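Local coordinates for 3-ketosteroid-delta4-5alpha-dehydrogenase (PDB 4AT2), which probably catalyses the FAD-dependent 4,5-dehydrogenation of 3-ketosteroids during steroid breakdown, and is captured here with 4-androstene-3,17-dione bound, at residues A55-A60 against G499-I504; R253-V257 against S505-Q509; V379-A385 against V435-R441. One frame throughout, in Å; residues are numbered along the deposited sequence.

Contact 1: residues A55-A60 against G499-I504; sequences AASIEA and GRRAGI
Glu-59 and Arg-500 join the first helix of the Rossmann-type FAD-binding fold, residues 51-62, to the C-terminal helix 490-507, and the pair illustrates how glycines and a salt bridge share the work of a close helix crossing. The axes of the two short segments pass 6.7 Å apart at -39°, and Gly-503 makes this possible: a beta carbon there would collide with the carbonyl oxygen of Ala-56. Instead Gly-503 CA lies 3.3 Å from Ala-56 O in a CA-H...O contact, and Gly-499 O receives a similar contact, 3.1 Å long, from Ala-56 CA. Beside this backbone packing, Glu-59 bends at chi2 (-75°), which lays CG over Arg-500 CA and O and carries the carboxylate alongside CG1 of Ile-504. The carboxylate is nearly coplanar with the guanidinium of Arg-500, which grips it side-on, NE and NH2 both pointing at the one oxygen OE2. Replacing Glu-59 with an alanine is likely to leave Arg-500 NE and NH2 without their shared carboxylate oxygen and to open a gap beside Ile-504 CG1. Arg-500 NH1 turns the other way, to Glu-134 and His-135 of helix 132-141. The bond from Arg-500 NE to Glu-59 OE2 is short, 2.8 Å, and fairly straight at 163°, using the anti lone pair, while that from NH2 to the same oxygen is longer and more bent.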
ATOM      1  N   ALA A  55      -7.556 -28.469  -3.407  1.00 10.01           N
ATOM      2  CA  ALA A  55      -8.985 -28.233  -3.207  1.00 10.20           C
ATOM      3  C   ALA A  55      -9.718 -28.109  -4.539  1.00 10.26           C
ATOM      4  O   ALA A  55     -10.815 -28.673  -4.705  1.00 10.58           O
ATOM      5  CB  ALA A  55      -9.223 -26.993  -2.341  1.00 10.01           C
ATOM      6  N   ALA A  56      -9.109 -27.391  -5.487  1.00 10.18           N
ATOM      7  CA  ALA A  56      -9.666 -27.249  -6.834  1.00 10.30           C
ATOM      8  C   ALA A  56      -9.758 -28.611  -7.504  1.00 10.59           C
ATOM      9  O   ALA A  56     -10.769 -28.931  -8.131  1.00 10.94           O
ATOM     10  CB  ALA A  56      -8.826 -26.303  -7.679  1.00 10.10           C
ATOM     11  N   SER A  57      -8.704 -29.410  -7.358  1.00 10.65           N
ATOM     12  CA  SER A  57      -8.654 -30.720  -8.016  0.50 10.94           C
ATOM     13  C   SER A  57      -9.747 -31.652  -7.498  1.00 11.29           C
ATOM     14  O   SER A  57     -10.360 -32.378  -8.282  1.00 11.60           O
ATOM     15  CB  SER A  57      -7.266 -31.368  -7.899  0.50 10.90           C
ATOM     16  OG  SER A  57      -7.077 -31.991  -6.643  0.50 10.71           O
ATOM     17  N   ILE A  58     -10.005 -31.601  -6.185  1.00 11.37           N
ATOM     18  CA  ILE A  58     -11.038 -32.450  -5.584  1.00 11.70           C
ATOM     19  C   ILE A  58     -12.406 -32.113  -6.155  1.00 11.90           C
ATOM     20  O   ILE A  58     -13.141 -33.010  -6.589  1.00 12.25           O
ATOM     21  CB  ILE A  58     -11.039 -32.354  -4.042  1.00 11.59           C
ATOM     22  CG1 ILE A  58      -9.779 -33.024  -3.494  1.00 11.63           C
ATOM     23  CG2 ILE A  58     -12.294 -32.987  -3.441  1.00 11.87           C
ATOM     24  CD1 ILE A  58      -9.478 -32.659  -2.048  1.00 11.52           C
ATOM     25  N   GLU A  59     -12.742 -30.824  -6.177  1.00 11.82           N
ATOM     26  CA  GLU A  59     -14.050 -30.421  -6.677  1.00 12.19           C
ATOM     27  C   GLU A  59     -14.185 -30.718  -8.166  1.00 12.36           C
ATOM     28  O   GLU A  59     -15.226 -31.203  -8.602  1.00 12.76           O
ATOM     29  CB  GLU A  59     -14.346 -28.945  -6.386  1.00 11.93           C
ATOM     30  CG  GLU A  59     -14.571 -28.642  -4.906  1.00 12.18           C
ATOM     31  CD  GLU A  59     -15.928 -29.092  -4.371  1.00 12.64           C
ATOM     32  OE1 GLU A  59     -16.624 -29.893  -5.029  1.00 13.28           O
ATOM     33  OE2 GLU A  59     -16.315 -28.654  -3.270  1.00 12.87           O
ATOM     34  N   ALA A  60     -13.131 -30.453  -8.936  1.00 12.27           N
ATOM     35  CA  ALA A  60     -13.212 -30.668 -10.380  1.00 12.50           C
ATOM     36  C   ALA A  60     -13.401 -32.161 -10.687  1.00 13.00           C
ATOM     37  O   ALA A  60     -14.199 -32.522 -11.558  1.00 13.36           O
ATOM     38  CB  ALA A  60     -11.981 -30.112 -11.085  1.00 12.26           C
ATOM     39  N   GLY A 499     -10.218 -22.327  -3.585  1.00  8.72           N
ATOM     40  CA  GLY A 499      -9.725 -23.457  -4.388  1.00  8.87           C
ATOM     41  C   GLY A 499     -10.898 -24.336  -4.802  1.00  9.18           C
ATOM     42  O   GLY A 499     -11.065 -24.640  -5.982  1.00  9.20           O
ATOM     43  N   ARG A 500     -11.732 -24.719  -3.835  1.00  9.30           N
ATOM     44  CA  ARG A 500     -12.971 -25.450  -4.150  1.00  9.67           C
ATOM     45  C   ARG A 500     -13.787 -24.758  -5.244  1.00  9.71           C
ATOM     46  O   ARG A 500     -14.187 -25.388  -6.234  1.00  9.91           O
ATOM     47  CB  ARG A 500     -13.836 -25.622  -2.895  1.00  9.79           C
ATOM     48  CG  ARG A 500     -13.295 -26.641  -1.898  1.00 10.01           C
ATOM     49  CD  ARG A 500     -14.197 -26.695  -0.668  1.00 10.24           C
ATOM     50  NE  ARG A 500     -15.549 -27.140  -1.018  1.00 10.70           N
ATOM     51  CZ  ARG A 500     -16.617 -26.985  -0.240  1.00 10.95           C
ATOM     52  NH1 ARG A 500     -16.512 -26.400   0.950  1.00 10.92           N
ATOM     53  NH2 ARG A 500     -17.798 -27.423  -0.655  1.00 11.44           N
ATOM     54  N   ARG A 501     -14.018 -23.462  -5.067  1.00  9.60           N
ATOM     55  CA  ARG A 501     -14.827 -22.684  -6.002  1.00  9.83           C
ATOM     56  C   ARG A 501     -14.185 -22.689  -7.398  1.00  9.77           C
ATOM     57  O   ARG A 501     -14.890 -22.783  -8.406  1.00 10.09           O
ATOM     58  CB  ARG A 501     -15.020 -21.249  -5.502  1.00  9.87           C
ATOM     59  CG  ARG A 501     -15.916 -21.136  -4.271  1.00 10.00           C
ATOM     60  CD  ARG A 501     -17.402 -21.296  -4.618  1.00 10.50           C
ATOM     61  NE  ARG A 501     -18.225 -21.241  -3.404  1.00 10.75           N
ATOM     62  CZ  ARG A 501     -18.604 -20.117  -2.793  1.00 10.92           C
ATOM     63  NH1 ARG A 501     -18.273 -18.931  -3.289  1.00 10.84           N
ATOM     64  NH2 ARG A 501     -19.334 -20.183  -1.684  1.00 11.18           N
ATOM     65  N   ALA A 502     -12.853 -22.609  -7.451  1.00  9.57           N
ATOM     66  CA  ALA A 502     -12.161 -22.605  -8.744  1.00  9.67           C
ATOM     67  C   ALA A 502     -12.357 -23.940  -9.446  1.00 10.02           C
ATOM     68  O   ALA A 502     -12.544 -23.978 -10.666  1.00 10.36           O
ATOM     69  CB  ALA A 502     -10.673 -22.322  -8.574  1.00  9.38           C
ATOM     70  N   GLY A 503     -12.290 -25.037  -8.689  1.00 10.13           N
ATOM     71  CA  GLY A 503     -12.463 -26.373  -9.288  1.00 10.55           C
ATOM     72  C   GLY A 503     -13.878 -26.580  -9.807  1.00 11.08           C
ATOM     73  O   GLY A 503     -14.084 -27.138 -10.881  1.00 11.28           O
ATOM     74  N   ILE A 504     -14.860 -26.131  -9.033  1.00 11.17           N
ATOM     75  CA  ILE A 504     -16.257 -26.193  -9.466  1.00 11.77           C
ATOM     76  C   ILE A 504     -16.472 -25.407 -10.778  1.00 12.17           C
ATOM     77  O   ILE A 504     -17.080 -25.922 -11.735  1.00 12.73           O
ATOM     78  CB  ILE A 504     -17.194 -25.657  -8.357  1.00 11.90           C
ATOM     79  CG1 ILE A 504     -17.137 -26.560  -7.114  1.00 12.00           C
ATOM     80  CG2 ILE A 504     -18.622 -25.492  -8.865  1.00 12.10           C
ATOM     81  CD1 ILE A 504     -17.780 -25.928  -5.888  1.00 12.31           C
TER
HETATM   82  O   HOH W   1     -19.025 -28.700  -3.169  1.00 21.06           O

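Contact 2: residues R253-V257 against S505-Q509; sequences RRGVV and SAAKQ
At the parallel sheet of the FAD-binding fold, Arg-254, next to Gly-255, reaches across to Ala-507 at the end of helix 490-507 and to Gln-509 in the tail that follows, an example of a long side chain tying off a helix C terminus. Arg-254 CB lies 3.1 Å from Ala-506 O. From CG to NE the chain runs extended, which carries CD to 3.2 Å from Ala-507 O and the guanidinium on to the same oxygen. There NH1 donates to Ala-507 O at 2.8 Å; the donor lies in the carbonyl plane, but the oxygen sits 21° out of the guanidinium plane. This bond supplies a donor to one of the carbonyls left at the helix end. Gln-509 then lies over one guanidinium face, its CG 3.6 Å above the centre and its amide plane only 7° from parallel, a flat stack made by an exposed residue. Deeper in, Val-257 CG2 meets Ala-506 CB at 3.8 Å, and Gly-255 lets the strand come close to that same alanine. Small helix residues and a strand glycine thus seat the final helix against the parallel sheet, the alpha/beta layering of a Rossmann-type dinucleotide-binding fold.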
ATOM      1  N   ARG A 253      -9.257 -28.306 -21.652  1.00 15.44           N
ATOM      2  CA  ARG A 253     -10.519 -28.230 -22.398  1.00 16.28           C
ATOM      3  C   ARG A 253     -11.557 -27.308 -21.749  1.00 16.01           C
ATOM      4  O   ARG A 253     -12.314 -26.638 -22.455  1.00 16.53           O
ATOM      5  CB  ARG A 253     -11.132 -29.621 -22.618  1.00 17.78           C
ATOM      6  CG  ARG A 253     -10.223 -30.622 -23.315  1.00 19.47           C
ATOM      7  CD  ARG A 253     -10.912 -31.975 -23.426  1.00 21.44           C
ATOM      8  NE  ARG A 253      -9.981 -33.038 -23.807  1.00 23.80           N
ATOM      9  CZ  ARG A 253      -9.444 -33.921 -22.962  1.00 24.84           C
ATOM     10  NH1 ARG A 253      -9.742 -33.903 -21.663  1.00 24.63           N
ATOM     11  NH2 ARG A 253      -8.615 -34.842 -23.425  1.00 25.70           N
ATOM     12  N   ARG A 254     -11.585 -27.272 -20.419  1.00 14.76           N
ATOM     13  CA  ARG A 254     -12.616 -26.523 -19.690  1.00 14.49           C
ATOM     14  C   ARG A 254     -12.058 -25.353 -18.890  1.00 13.70           C
ATOM     15  O   ARG A 254     -12.703 -24.318 -18.770  1.00 14.17           O
ATOM     16  CB  ARG A 254     -13.403 -27.450 -18.758  1.00 14.73           C
ATOM     17  CG  ARG A 254     -14.052 -28.635 -19.462  1.00 15.46           C
ATOM     18  CD  ARG A 254     -14.946 -29.410 -18.508  1.00 16.06           C
ATOM     19  NE  ARG A 254     -15.316 -30.726 -19.040  1.00 16.94           N
ATOM     20  CZ  ARG A 254     -15.958 -31.662 -18.343  1.00 17.72           C
ATOM     21  NH1 ARG A 254     -16.330 -31.434 -17.090  1.00 18.06           N
ATOM     22  NH2 ARG A 254     -16.244 -32.833 -18.910  1.00 18.64           N
ATOM     23  N   GLY A 255     -10.858 -25.499 -18.339  1.00 12.90           N
ATOM     24  CA  GLY A 255     -10.289 -24.387 -17.581  1.00 11.80           C
ATOM     25  C   GLY A 255      -8.913 -24.630 -17.009  1.00 11.10           C
ATOM     26  O   GLY A 255      -8.521 -25.770 -16.757  1.00 11.16           O
ATOM     27  N   VAL A 256      -8.193 -23.529 -16.821  1.00 10.41           N
ATOM     28  CA  VAL A 256      -6.911 -23.500 -16.142  1.00 10.04           C
ATOM     29  C   VAL A 256      -7.152 -22.858 -14.777  1.00  9.66           C
ATOM     30  O   VAL A 256      -7.788 -21.801 -14.686  1.00  9.65           O
ATOM     31  CB  VAL A 256      -5.880 -22.649 -16.915  1.00  9.93           C
ATOM     32  CG1 VAL A 256      -4.627 -22.401 -16.075  1.00  9.63           C
ATOM     33  CG2 VAL A 256      -5.516 -23.316 -18.238  1.00 10.03           C
ATOM     34  N   VAL A 257      -6.678 -23.516 -13.722  1.00  9.65           N
ATOM     35  CA  VAL A 257      -6.714 -22.939 -12.367  1.00  9.37           C
ATOM     36  C   VAL A 257      -5.298 -22.549 -11.948  1.00  9.22           C
ATOM     37  O   VAL A 257      -4.432 -23.409 -11.797  1.00  9.45           O
ATOM     38  CB  VAL A 257      -7.293 -23.917 -11.316  1.00  9.44           C
ATOM     39  CG1 VAL A 257      -7.292 -23.272  -9.923  1.00  9.16           C
ATOM     40  CG2 VAL A 257      -8.705 -24.360 -11.702  1.00  9.64           C
ATOM     41  N   SER A 505     -15.962 -24.176 -10.818  1.00 12.10           N
ATOM     42  CA  SER A 505     -16.160 -23.294 -11.966  1.00 12.35           C
ATOM     43  C   SER A 505     -15.415 -23.805 -13.186  1.00 12.76           C
ATOM     44  O   SER A 505     -15.944 -23.788 -14.300  1.00 13.76           O
ATOM     45  CB  SER A 505     -15.714 -21.868 -11.644  1.00 12.07           C
ATOM     46  OG  SER A 505     -16.469 -21.334 -10.575  1.00 11.94           O
ATOM     47  N   ALA A 506     -14.189 -24.271 -12.971  1.00 12.75           N
ATOM     48  CA  ALA A 506     -13.361 -24.780 -14.067  1.00 13.20           C
ATOM     49  C   ALA A 506     -13.947 -26.029 -14.726  1.00 14.27           C
ATOM     50  O   ALA A 506     -13.785 -26.212 -15.940  1.00 14.65           O
ATOM     51  CB  ALA A 506     -11.944 -25.055 -13.589  1.00 12.63           C
ATOM     52  N   ALA A 507     -14.603 -26.876 -13.931  1.00 14.89           N
ATOM     53  CA  ALA A 507     -15.164 -28.139 -14.424  1.00 16.61           C
ATOM     54  C   ALA A 507     -16.446 -27.976 -15.245  1.00 18.36           C
ATOM     55  O   ALA A 507     -16.840 -28.894 -15.953  1.00 18.68           O
ATOM     56  CB  ALA A 507     -15.394 -29.110 -13.272  1.00 16.23           C
ATOM     57  N   LYS A 508     -17.093 -26.816 -15.144  1.00 20.74           N
ATOM     58  CA  LYS A 508     -18.328 -26.556 -15.899  1.00 23.80           C
ATOM     59  C   LYS A 508     -18.103 -26.604 -17.411  1.00 25.89           C
ATOM     60  O   LYS A 508     -17.068 -26.164 -17.908  1.00 26.21           O
ATOM     61  CB  LYS A 508     -18.923 -25.212 -15.499  1.00 24.94           C
ATOM     62  CG  LYS A 508     -19.548 -25.231 -14.120  1.00 26.25           C
ATOM     63  CD  LYS A 508     -20.126 -23.874 -13.772  1.00 28.47           C
ATOM     64  CE  LYS A 508     -20.704 -23.885 -12.368  1.00 30.43           C
ATOM     65  NZ  LYS A 508     -21.275 -22.559 -12.002  1.00 31.44           N
ATOM     66  N   GLN A 509     -19.076 -27.158 -18.130  1.00 28.62           N
ATOM     67  CA  GLN A 509     -19.012 -27.242 -19.593  1.00 31.15           C
ATOM     68  C   GLN A 509     -19.769 -26.086 -20.242  1.00 32.29           C
ATOM     69  O   GLN A 509     -20.733 -25.564 -19.672  1.00 33.30           O
ATOM     70  CB  GLN A 509     -19.572 -28.576 -20.088  1.00 32.82           C
ATOM     71  CG  GLN A 509     -18.779 -29.791 -19.634  1.00 34.58           C
ATOM     72  CD  GLN A 509     -19.190 -31.060 -20.354  1.00 36.63           C
ATOM     73  OE1 GLN A 509     -18.963 -31.209 -21.556  1.00 38.06           O
ATOM     74  NE2 GLN A 509     -19.787 -31.990 -19.617  1.00 38.21           N
TER

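Contact 3: residues V379-A385 against V435-R441; sequences VQPKWAA and VAALDLR
Lys-382 and Asp-439 both swing their CG atoms opposite the backbone N (chi1 177° and -171°), and a bend at chi3 of the lysine then brings its ammonium to the aspartate, the two side chains lying side by side. Lys-382 NZ meets Asp-439 OD2 at 2.8 Å, on the anti side. Arg-441 grips the carboxylate too, side-on, NE to OD1 and NH2 to OD2, the latter from above the carboxylate plane, and the backbone N of Arg-441 adds a bond to OD1, closing an Asx turn. Each carboxylate oxygen therefore accepts two donors, an arrangement likely to keep the group charged and to fix its rotation. Trp-383 places its indole next to this network. Lys-382 CG lies 3.7 Å above one ring face, over its centre, while Arg-441 NH2 comes to the ring edge, 3.9 Å from CH2. CE3 of the indole packs on Ala-437 CB, and helix 388-394 supplies Leu-391 and Asp-394 as further neighbours of the tryptophan.

The backbone pairing runs alongside. Ala-437 O takes bonds from both Lys-382 N (3.0 Å) and Trp-383 N (3.2 Å), whereas Ala-437 N returns one to Trp-383 O. The straight reciprocal bonds from Ala-385 N to Val-435 O and from Val-435 N to Ala-385 O are each 2.9 Å. Away from the salt-bridge network, Leu-438 fits its two methyl branches to separate partners, CD1 alongside Pro-381 and CD2 against Val-379 CB at 3.8 Å. Strand 383-385 thus adds an edge to the antiparallel sheet through strand 435-439, with Lys-382 and Trp-383 sharing one partner residue in the manner of a classic beta bulge.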
ATOM      1  N   VAL A 379      13.313 -14.293  23.625  1.00 12.92           N
ATOM      2  CA  VAL A 379      14.374 -13.289  23.544  1.00 13.33           C
ATOM      3  C   VAL A 379      14.838 -12.899  24.939  1.00 13.64           C
ATOM      4  O   VAL A 379      14.018 -12.687  25.833  1.00 13.60           O
ATOM      5  CB  VAL A 379      13.874 -12.043  22.776  1.00 12.97           C
ATOM      6  CG1 VAL A 379      14.915 -10.931  22.770  1.00 13.08           C
ATOM      7  CG2 VAL A 379      13.475 -12.412  21.350  1.00 12.97           C
ATOM      8  N   GLN A 380      16.159 -12.854  25.133  1.00 14.39           N
ATOM      9  CA  GLN A 380      16.745 -12.417  26.395  1.00 15.35           C
ATOM     10  C   GLN A 380      16.817 -10.896  26.432  1.00 14.38           C
ATOM     11  O   GLN A 380      17.024 -10.269  25.398  1.00 14.06           O
ATOM     12  CB  GLN A 380      18.152 -13.003  26.558  1.00 17.62           C
ATOM     13  CG  GLN A 380      18.167 -14.517  26.731  1.00 20.71           C
ATOM     14  CD  GLN A 380      17.629 -14.973  28.078  1.00 23.14           C
ATOM     15  OE1 GLN A 380      17.635 -14.223  29.062  1.00 25.86           O
ATOM     16  NE2 GLN A 380      17.156 -16.213  28.131  1.00 25.61           N
ATOM     17  N   PRO A 381      16.656 -10.297  27.623  1.00 14.09           N
ATOM     18  CA  PRO A 381      16.780  -8.845  27.733  1.00 13.94           C
ATOM     19  C   PRO A 381      18.174  -8.373  27.329  1.00 14.05           C
ATOM     20  O   PRO A 381      19.178  -9.033  27.658  1.00 14.58           O
ATOM     21  CB  PRO A 381      16.581  -8.585  29.235  1.00 14.17           C
ATOM     22  CG  PRO A 381      15.901  -9.805  29.758  1.00 14.43           C
ATOM     23  CD  PRO A 381      16.465 -10.927  28.939  1.00 14.49           C
ATOM     24  N   LYS A 382      18.239  -7.236  26.638  1.00 13.42           N
ATOM     25  CA  LYS A 382      19.522  -6.597  26.340  1.00 13.62           C
ATOM     26  C   LYS A 382      19.988  -5.747  27.520  1.00 13.51           C
ATOM     27  O   LYS A 382      21.176  -5.770  27.881  1.00 13.56           O
ATOM     28  CB  LYS A 382      19.436  -5.744  25.073  1.00 14.22           C
ATOM     29  CG  LYS A 382      20.736  -5.001  24.767  1.00 15.27           C
ATOM     30  CD  LYS A 382      20.771  -4.409  23.367  1.00 16.09           C
ATOM     31  CE  LYS A 382      21.049  -5.468  22.311  1.00 17.32           C
ATOM     32  NZ  LYS A 382      20.966  -4.909  20.930  1.00 18.10           N
ATOM     33  N   TRP A 383      19.062  -5.001  28.113  1.00 12.63           N
ATOM     34  CA  TRP A 383      19.384  -4.145  29.256  1.00 12.78           C
ATOM     35  C   TRP A 383      18.607  -4.535  30.472  1.00 12.67           C
ATOM     36  O   TRP A 383      17.470  -4.980  30.379  1.00 12.31           O
ATOM     37  CB  TRP A 383      19.079  -2.685  28.963  1.00 12.55           C
ATOM     38  CG  TRP A 383      19.701  -2.103  27.720  1.00 12.78           C
ATOM     39  CD1 TRP A 383      20.953  -1.504  27.588  1.00 13.12           C
ATOM     40  CD2 TRP A 383      19.084  -1.993  26.394  1.00 12.57           C
ATOM     41  NE1 TRP A 383      21.150  -1.058  26.303  1.00 13.19           N
ATOM     42  CE2 TRP A 383      20.069  -1.329  25.535  1.00 12.94           C
ATOM     43  CE3 TRP A 383      17.858  -2.384  25.847  1.00 12.47           C
ATOM     44  CZ2 TRP A 383      19.813  -1.058  24.194  1.00 12.80           C
ATOM     45  CZ3 TRP A 383      17.617  -2.109  24.493  1.00 12.39           C
ATOM     46  CH2 TRP A 383      18.573  -1.468  23.689  1.00 12.50           C
ATOM     47  N   ALA A 384      19.215  -4.357  31.638  1.00 12.91           N
ATOM     48  CA  ALA A 384      18.518  -4.561  32.898  1.00 13.31           C
ATOM     49  C   ALA A 384      19.038  -3.580  33.926  1.00 13.75           C
ATOM     50  O   ALA A 384      20.248  -3.325  34.004  1.00 13.87           O
ATOM     51  CB  ALA A 384      18.675  -5.991  33.390  1.00 13.72           C
ATOM     52  N   ALA A 385      18.122  -3.038  34.720  1.00 13.74           N
ATOM     53  CA  ALA A 385      18.459  -1.998  35.676  1.00 14.34           C
ATOM     54  C   ALA A 385      17.569  -2.077  36.901  1.00 14.63           C
ATOM     55  O   ALA A 385      16.504  -2.689  36.865  1.00 14.45           O
ATOM     56  CB  ALA A 385      18.331  -0.625  35.022  1.00 14.19           C
ATOM     57  N   VAL A 435      13.944  -3.964  36.462  1.00 13.50           N
ATOM     58  CA  VAL A 435      13.225  -3.875  35.206  1.00 12.87           C
ATOM     59  C   VAL A 435      14.207  -4.140  34.075  1.00 12.85           C
ATOM     60  O   VAL A 435      15.388  -3.793  34.176  1.00 13.65           O
ATOM     61  CB  VAL A 435      12.483  -2.502  35.100  1.00 12.64           C
ATOM     62  CG1 VAL A 435      13.449  -1.318  35.183  1.00 12.88           C
ATOM     63  CG2 VAL A 435      11.565  -2.440  33.881  1.00 12.79           C
ATOM     64  N   ALA A 436      13.723  -4.780  33.018  1.00 11.80           N
ATOM     65  CA  ALA A 436      14.552  -5.134  31.867  1.00 11.68           C
ATOM     66  C   ALA A 436      13.929  -4.613  30.575  1.00 11.05           C
ATOM     67  O   ALA A 436      12.739  -4.319  30.526  1.00 10.54           O
ATOM     68  CB  ALA A 436      14.713  -6.641  31.795  1.00 11.76           C
ATOM     69  N   ALA A 437      14.743  -4.491  29.532  1.00 10.95           N
ATOM     70  CA  ALA A 437      14.223  -4.166  28.209  1.00 10.67           C
ATOM     71  C   ALA A 437      14.789  -5.123  27.178  1.00 10.72           C
ATOM     72  O   ALA A 437      16.001  -5.369  27.127  1.00 10.92           O
ATOM     73  CB  ALA A 437      14.532  -2.725  27.832  1.00 10.63           C
ATOM     74  N   LEU A 438      13.903  -5.678  26.364  1.00 10.44           N
ATOM     75  CA  LEU A 438      14.293  -6.477  25.212  1.00 10.66           C
ATOM     76  C   LEU A 438      14.382  -5.551  24.010  1.00 10.63           C
ATOM     77  O   LEU A 438      13.470  -4.759  23.771  1.00 10.24           O
ATOM     78  CB  LEU A 438      13.242  -7.553  24.914  1.00 10.70           C
ATOM     79  CG  LEU A 438      13.147  -8.812  25.782  1.00 10.90           C
ATOM     80  CD1 LEU A 438      12.869  -8.488  27.251  1.00 11.19           C
ATOM     81  CD2 LEU A 438      12.053  -9.715  25.202  1.00 10.82           C
ATOM     82  N   ASP A 439      15.474  -5.670  23.257  1.00 10.80           N
ATOM     83  CA  ASP A 439      15.644  -4.923  22.007  1.00 11.03           C
ATOM     84  C   ASP A 439      14.939  -5.660  20.870  1.00 11.01           C
ATOM     85  O   ASP A 439      15.408  -6.701  20.403  1.00 11.42           O
ATOM     86  CB  ASP A 439      17.137  -4.767  21.693  1.00 11.65           C
ATOM     87  CG  ASP A 439      17.403  -3.826  20.534  1.00 12.04           C
ATOM     88  OD1 ASP A 439      16.444  -3.407  19.848  1.00 11.64           O
ATOM     89  OD2 ASP A 439      18.595  -3.513  20.308  1.00 13.24           O
ATOM     90  N   LEU A 440      13.799  -5.120  20.449  1.00 10.82           N
ATOM     91  CA  LEU A 440      12.978  -5.755  19.425  1.00 10.77           C
ATOM     92  C   LEU A 440      12.911  -4.874  18.181  1.00 11.09           C
ATOM     93  O   LEU A 440      11.925  -4.885  17.443  1.00 11.06           O
ATOM     94  CB  LEU A 440      11.578  -6.074  19.973  1.00 10.51           C
ATOM     95  CG  LEU A 440      11.560  -6.994  21.199  1.00 10.53           C
ATOM     96  CD1 LEU A 440      10.148  -7.148  21.758  1.00 10.39           C
ATOM     97  CD2 LEU A 440      12.128  -8.352  20.846  1.00 11.01           C
ATOM     98  N   ARG A 441      13.969  -4.096  17.963  1.00 11.55           N
ATOM     99  CA  ARG A 441      14.122  -3.353  16.708  1.00 12.00           C
ATOM    100  C   ARG A 441      14.487  -4.315  15.584  1.00 12.25           C
ATOM    101  O   ARG A 441      15.345  -5.179  15.756  1.00 12.52           O
ATOM    102  CB  ARG A 441      15.179  -2.262  16.863  1.00 12.70           C
ATOM    103  CG  ARG A 441      14.745  -1.183  17.840  1.00 13.70           C
ATOM    104  CD  ARG A 441      15.849  -0.181  18.110  1.00 14.85           C
ATOM    105  NE  ARG A 441      16.974  -0.787  18.801  1.00 16.23           N
ATOM    106  CZ  ARG A 441      17.986  -0.086  19.304  1.00 17.58           C
ATOM    107  NH1 ARG A 441      17.996   1.237  19.185  1.00 18.48           N
ATOM    108  NH2 ARG A 441      18.985  -0.703  19.922  1.00 18.21           N
TER
HETATM  109  O   HOH W   2      17.030  -8.039  23.682  1.00 13.17           O

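Overall arrangement
From the N terminus, helix 51-62 is the first of the contacting elements and waits for its partner until nearly the end of the chain, where helix 490-507 returns to close contact 1. Strand 255-258, reached midway, packs against the end of that same helix and the tail beyond it in contact 2, so the two loops cross rather than nest. The contacts adjoin, Val-257 CG1 touching both Ala-56 and Ala-502, and together they tie the chain's tail to the nucleotide-binding core. Contact 3 closes a shorter loop nested inside both, in a separate antiparallel sheet on the opposite side of the chain's centre, its centre about 49 Å from that of contact 1 and about 56 Å from that of contact 2.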